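Long-range contact in Zn-dependent hydrolase, glyoxylase (Echinicola vietnamensis, PDB 6T5K), which probably hydrolyses beta-lactam antibiotics, opening the lactam ring to a substituted beta-amino acid, as a zinc-dependent class B metallo-beta-lactamase: residues 62-68 / 147-152. Where two conformers were deposited one is given. Residue numbers count along the deposited sequence, not the author numbering.
With EDO (1,2-ethanediol), chain E.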
ATOM      1  N   ILE A  62      12.797  -1.301   2.264  1.00 16.21           N
ATOM      2  CA  ILE A  62      14.135  -1.647   1.783  1.00 16.92           C
ATOM      3  C   ILE A  62      15.026  -1.927   2.987  1.00 17.45           C
ATOM      4  O   ILE A  62      15.137  -1.097   3.897  1.00 19.85           O
ATOM      5  CB  ILE A  62      14.740  -0.535   0.904  1.00 18.50           C
ATOM      6  CG1 ILE A  62      13.802  -0.204  -0.260  1.00 20.74           C
ATOM      7  CG2 ILE A  62      16.099  -0.965   0.372  1.00 21.39           C
ATOM      8  CD1 ILE A  62      14.273   0.945  -1.169  1.00 20.35           C
ATOM      9  N   SER A  63      15.686  -3.082   2.985  1.00 17.46           N
ATOM     10  CA  SER A  63      16.656  -3.377   4.035  1.00 17.80           C
ATOM     11  C   SER A  63      17.657  -4.369   3.480  1.00 19.16           C
ATOM     12  O   SER A  63      17.274  -5.334   2.812  1.00 18.94           O
ATOM     13  CB  SER A  63      15.970  -3.966   5.280  1.00 20.27           C
ATOM     14  OG  SER A  63      16.823  -4.030   6.418  1.00 20.83           O
ATOM     15  N   ASP A  64      18.935  -4.123   3.766  1.00 19.42           N
ATOM     16  CA  ASP A  64      20.004  -5.045   3.412  1.00 18.61           C
ATOM     17  C   ASP A  64      19.993  -5.432   1.936  1.00 18.82           C
ATOM     18  O   ASP A  64      20.207  -6.591   1.577  1.00 20.55           O
ATOM     19  CB  ASP A  64      19.948  -6.272   4.320  1.00 19.23           C
ATOM     20  CG  ASP A  64      19.693  -5.891   5.775  1.00 19.90           C
ATOM     21  OD1 ASP A  64      20.583  -5.242   6.383  1.00 23.50           O
ATOM     22  OD2 ASP A  64      18.583  -6.214   6.292  1.00 19.21           O
ATOM     23  N   GLY A  65      19.739  -4.453   1.066  1.00 20.17           N
ATOM     24  CA  GLY A  65      19.781  -4.663  -0.367  1.00 21.61           C
ATOM     25  C   GLY A  65      18.587  -5.372  -0.939  1.00 20.80           C
ATOM     26  O   GLY A  65      18.628  -5.765  -2.115  1.00 22.50           O
ATOM     27  N   GLU A  66      17.522  -5.532  -0.162  1.00 19.11           N
ATOM     28  CA  GLU A  66      16.311  -6.198  -0.608  1.00 16.40           C
ATOM     29  C   GLU A  66      15.123  -5.272  -0.412  1.00 16.68           C
ATOM     30  O   GLU A  66      15.151  -4.369   0.421  1.00 18.27           O
ATOM     31  CB  GLU A  66      16.102  -7.507   0.174  1.00 17.88           C
ATOM     32  CG  GLU A  66      17.272  -8.464   0.010  1.00 19.27           C
ATOM     33  CD  GLU A  66      17.105  -9.812   0.701  1.00 21.12           C
ATOM     34  OE1 GLU A  66      15.987 -10.109   1.161  1.00 19.27           O
ATOM     35  OE2 GLU A  66      18.102 -10.569   0.756  1.00 24.19           O
ATOM     36  N   ALA A  67      14.087  -5.490  -1.216  1.00 14.81           N
ATOM     37  CA  ALA A  67      12.918  -4.631  -1.179  1.00 17.55           C
ATOM     38  C   ALA A  67      11.637  -5.432  -1.344  1.00 16.91           C
ATOM     39  O   ALA A  67      11.594  -6.456  -2.036  1.00 18.15           O
ATOM     40  CB  ALA A  67      12.993  -3.600  -2.298  1.00 16.87           C
ATOM     41  N   VAL A  68      10.586  -4.960  -0.670  1.00 16.00           N
ATOM     42  CA  VAL A  68       9.226  -5.430  -0.910  1.00 16.11           C
ATOM     43  C   VAL A  68       8.345  -4.229  -1.214  1.00 15.16           C
ATOM     44  O   VAL A  68       8.459  -3.193  -0.563  1.00 15.73           O
ATOM     45  CB  VAL A  68       8.696  -6.192   0.314  1.00 15.96           C
ATOM     46  CG1 VAL A  68       7.198  -6.439   0.177  1.00 15.76           C
ATOM     47  CG2 VAL A  68       9.501  -7.488   0.525  1.00 16.92           C
ATOM     48  N   LEU A 147       6.715 -11.507   4.993  1.00 14.66           N
ATOM     49  CA  LEU A 147       7.588 -11.389   3.834  1.00 15.65           C
ATOM     50  C   LEU A 147       8.948 -10.887   4.294  1.00 15.78           C
ATOM     51  O   LEU A 147       9.064  -9.787   4.854  1.00 16.14           O
ATOM     52  CB  LEU A 147       7.000 -10.448   2.793  1.00 17.09           C
ATOM     53  CG  LEU A 147       5.756 -10.959   2.105  1.00 17.41           C
ATOM     54  CD1 LEU A 147       5.160  -9.851   1.260  1.00 18.89           C
ATOM     55  CD2 LEU A 147       6.026 -12.182   1.257  1.00 20.59           C
ATOM     56  N   LYS A 148       9.972 -11.682   4.018  1.00 15.84           N
ATOM     57  CA  LYS A 148      11.333 -11.322   4.364  1.00 15.71           C
ATOM     58  C   LYS A 148      11.804 -10.153   3.511  1.00 16.62           C
ATOM     59  O   LYS A 148      11.581 -10.101   2.291  1.00 18.07           O
ATOM     60  CB  LYS A 148      12.235 -12.538   4.151  1.00 19.30           C
ATOM     61  CG  LYS A 148      13.681 -12.358   4.525  1.00 21.36           C
ATOM     62  CD  LYS A 148      14.489 -13.627   4.272  1.00 24.98           C
ATOM     63  CE  LYS A 148      15.956 -13.486   4.660  1.00 27.85           C
ATOM     64  NZ  LYS A 148      16.087 -13.325   6.165  1.00 30.37           N
ATOM     65  N   VAL A 149      12.472  -9.213   4.175  0.61 15.77           N
ATOM     66  CA  VAL A 149      13.126  -8.072   3.543  0.61 16.92           C
ATOM     67  C   VAL A 149      14.514  -8.006   4.174  0.61 16.21           C
ATOM     68  O   VAL A 149      14.682  -7.462   5.270  0.61 15.78           O
ATOM     69  CB  VAL A 149      12.374  -6.752   3.756  0.61 19.68           C
ATOM     70  CG1 VAL A 149      13.079  -5.656   2.960  0.61 21.24           C
ATOM     71  CG2 VAL A 149      10.893  -6.860   3.365  0.61 21.30           C
ATOM     72  N   GLY A 150      15.507  -8.593   3.526  1.00 18.13           N
ATOM     73  CA  GLY A 150      16.821  -8.610   4.146  1.00 19.81           C
ATOM     74  C   GLY A 150      16.772  -9.317   5.485  1.00 18.23           C
ATOM     75  O   GLY A 150      16.251 -10.433   5.599  1.00 19.25           O
ATOM     76  N   THR A 151      17.285  -8.646   6.526  1.00 18.41           N
ATOM     77  CA  THR A 151      17.313  -9.214   7.862  1.00 18.49           C
ATOM     78  C   THR A 151      16.050  -8.913   8.635  1.00 17.71           C
ATOM     79  O   THR A 151      15.953  -9.272   9.808  1.00 20.49           O
ATOM     80  CB  THR A 151      18.515  -8.690   8.654  1.00 20.50           C
ATOM     81  OG1 THR A 151      18.454  -7.260   8.821  1.00 19.96           O
ATOM     82  CG2 THR A 151      19.787  -9.053   7.939  1.00 21.52           C
ATOM     83  N   LYS A 152      15.101  -8.251   8.009  1.00 16.62           N
ATOM     84  CA  LYS A 152      13.863  -7.841   8.639  1.00 15.17           C
ATOM     85  C   LYS A 152      12.707  -8.521   7.929  1.00 15.51           C
ATOM     86  O   LYS A 152      12.896  -9.345   7.020  1.00 16.95           O
ATOM     87  CB  LYS A 152      13.744  -6.317   8.564  1.00 16.42           C
ATOM     88  CG  LYS A 152      14.857  -5.613   9.314  1.00 18.43           C
ATOM     89  CD  LYS A 152      14.745  -4.105   9.230  1.00 20.21           C
ATOM     90  CE  LYS A 152      15.978  -3.389   9.764  1.00 23.79           C
ATOM     91  NZ  LYS A 152      16.234  -3.810  11.182  0.80 26.25           N
TER
HETATM   92  C1  EDO E1204       9.806 -12.510   0.433  1.00 31.34           C
HETATM   93  O1  EDO E1204      11.147 -12.169   0.737  1.00 28.44           O
HETATM   94  C2  EDO E1204       9.572 -13.957   0.869  1.00 32.47           C
HETATM   95  O2  EDO E1204       9.446 -14.032   2.302  1.00 29.59           O
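Val149, modelled in two conformers, lays its isopropyl group across the start of strand 66-70: in the conformer given, CG2 comes unusually close to Val68 CG2, 3.2 Å, tighter than normal van der Waals contact, and CG1 reaches the backbone of the facing hairpin, 3.5 Å from Glu66 O and 3.7 Å from Ser63 N. Val68 CG1 continues this apolar seam to Leu147 CD1 at 4.1 Å, and Val154 touches all three side chains. Toward the surface the contact becomes polar. Asp64, in the type I' turn of residues 63-66, offers OD2 to both Thr151 N (2.8 Å) and Thr151 OG1 (2.7 Å), so that this turn is tied to the type II' turn of residues 149-152; Ser63 OG donates to the same Asp64 OD2. Beside it, Gly150 N donates to Glu66 OE1 at 2.8 Å, an oxygen that also accepts from Asn94. Gly150 suits this spot because its phi is positive and a CB would clash with Ser63 O and Asp64 OD2; its CA instead makes a CA-H...O contact of 3.6 Å with Ser63 O. Away from the two zinc ions, two beta hairpins from different sheets thus meet turn to turn, closing one end of the sheet-sheet interface in the alpha-beta/beta-alpha sandwich that defines the metallo-beta-lactamase fold.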